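Prolyl 4-hydroxylase (Paramecium bursaria Chlorella virus 1, PDB 5C5T) probably hydroxylates proline residues of collagen-like chains, as a 2-oxoglutarate-dependent dioxygenase that is thought to use iron and ascorbate. Local coordinates at residues S46-E49 against C50-I54. Residues are numbered along the deposited sequence; the frame is centred on the assembly and turned at random.
Sequences SDIE and CDVLI
A capping box starts helix 47-59, and the first backbone bond of its opening turn joins Ser46 to Cys50. Cys50 N donates to Ser46 O at 3.0 Å, nearly straight at 167°. Ser46 is the N-cap. Its OG accepts from Glu49 N at 3.1 Å. The reciprocal bond runs from Ser46 N to Glu49 OE1 at 2.8 Å, and the donor meets the carboxylate from above its plane, 37° out. Glu49 CG lies beside its own backbone N (chi1 -74°), and the chain is extended beyond CG, which carries the carboxylate back to the start of the helix. The other oxygen, OE2, forms a salt bridge with Lys100 of helix 96-109.

The next three bonds follow one residue apart: Asp51 N to Asp47 O, Val52 N to Ile48 O at 2.9 Å, and Leu53 N to Glu49 O. Val52 CG2 also sits beside its backbone N, and it presses close to Ile48 O, at 3.2 Å. Apolar contact between the tips is loose, with Ile48 CD1 4.4 Å from Val52 CG2. Asp51 CG lies 3.5 Å from Asp47 O, while its OD1 forms a salt bridge with Lys185 NZ. Cys50 and Leu53 are buried and both pack on Leu161 of strand 153-162. Leu53 also touches helix 96-109.

Both backbone N-H groups at the box, those of Ser46 and Glu49, are thus satisfied by side chains. The carboxylates of Asp47 and Glu49 lie in the first turn, where the helix dipole would probably favour their negative charge. That of Asp51 is probably balanced by Lys185. Through Lys100, the glutamate of the capping box also ties this helix to helix 96-109.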
loop_
_atom_site.group_PDB
_atom_site.type_symbol
_atom_site.label_atom_id
_atom_site.label_comp_id
_atom_site.label_asym_id
_atom_site.label_seq_id
_atom_site.Cartn_x
_atom_site.Cartn_y
_atom_site.Cartn_z
ATOM N N SER A 46 8.963 7.171 -11.272
ATOM C CA SER A 46 9.665 6.704 -12.468
ATOM C C SER A 46 10.326 5.344 -12.249
ATOM O O SER A 46 10.535 4.896 -11.109
ATOM C CB SER A 46 10.718 7.690 -12.907
ATOM O OG SER A 46 11.840 7.618 -12.031
ATOM N N ASP A 47 10.667 4.694 -13.341
ATOM C CA ASP A 47 11.355 3.411 -13.263
ATOM C C ASP A 47 12.698 3.560 -12.501
ATOM O O ASP A 47 13.025 2.729 -11.653
ATOM C CB ASP A 47 11.612 2.815 -14.652
ATOM C CG ASP A 47 10.351 2.222 -15.312
ATOM O OD1 ASP A 47 9.230 2.363 -14.789
ATOM O OD2 ASP A 47 10.489 1.581 -16.379
ATOM N N ILE A 48 13.467 4.601 -12.764
ATOM C CA ILE A 48 14.779 4.653 -12.104
ATOM C C ILE A 48 14.579 4.996 -10.602
ATOM O O ILE A 48 15.336 4.465 -9.782
ATOM C CB ILE A 48 15.766 5.576 -12.819
ATOM C CG1 ILE A 48 15.464 7.020 -12.548
ATOM C CG2 ILE A 48 15.808 5.275 -14.306
ATOM C CD1 ILE A 48 16.306 7.514 -11.425
ATOM N N GLU A 49 13.558 5.781 -10.234
ATOM C CA GLU A 49 13.206 6.017 -8.817
ATOM C C GLU A 49 12.851 4.709 -8.104
ATOM O O GLU A 49 13.306 4.486 -6.970
ATOM C CB GLU A 49 12.041 7.006 -8.691
ATOM C CG GLU A 49 12.427 8.457 -8.972
ATOM C CD GLU A 49 11.246 9.368 -9.161
ATOM O OE1 GLU A 49 10.102 8.885 -9.362
ATOM O OE2 GLU A 49 11.462 10.599 -9.111
ATOM N N CYS A 50 12.052 3.827 -8.738
ATOM C CA CYS A 50 11.811 2.511 -8.158
ATOM C C CYS A 50 13.094 1.716 -7.916
ATOM O O CYS A 50 13.273 1.100 -6.860
ATOM C CB CYS A 50 10.836 1.723 -9.035
ATOM S SG CYS A 50 9.162 2.400 -9.205
ATOM N N ASP A 51 14.018 1.758 -8.872
ATOM C CA ASP A 51 15.236 0.975 -8.734
ATOM C C ASP A 51 16.120 1.528 -7.619
ATOM O O ASP A 51 16.721 0.749 -6.880
ATOM C CB ASP A 51 16.021 0.954 -10.047
ATOM C CG ASP A 51 15.341 0.125 -11.140
ATOM O OD1 ASP A 51 14.481 -0.763 -10.870
ATOM O OD2 ASP A 51 15.722 0.365 -12.300
ATOM N N VAL A 52 16.179 2.845 -7.489
ATOM C CA VAL A 52 16.976 3.468 -6.448
ATOM C C VAL A 52 16.411 3.020 -5.080
ATOM O O VAL A 52 17.154 2.696 -4.159
ATOM C CB VAL A 52 16.979 4.997 -6.625
ATOM C CG1 VAL A 52 17.518 5.709 -5.406
ATOM C CG2 VAL A 52 17.796 5.361 -7.879
ATOM N N LEU A 53 15.091 2.949 -4.980
ATOM C CA LEU A 53 14.485 2.583 -3.702
ATOM C C LEU A 53 14.709 1.119 -3.418
ATOM O O LEU A 53 15.058 0.756 -2.290
ATOM C CB LEU A 53 12.981 2.931 -3.657
ATOM C CG LEU A 53 12.248 2.661 -2.322
ATOM C CD1 LEU A 53 13.008 3.241 -1.134
ATOM C CD2 LEU A 53 10.798 3.174 -2.343
ATOM N N ILE A 54 14.544 0.236 -4.412
ATOM C CA ILE A 54 14.862 -1.156 -4.198
ATOM C C ILE A 54 16.280 -1.342 -3.692
ATOM O O ILE A 54 16.518 -2.105 -2.769
ATOM C CB ILE A 54 14.674 -1.947 -5.502
ATOM C CG1 ILE A 54 13.193 -1.975 -5.908
ATOM C CG2 ILE A 54 15.203 -3.354 -5.392
ATOM C CD1 ILE A 54 12.935 -2.363 -7.361
#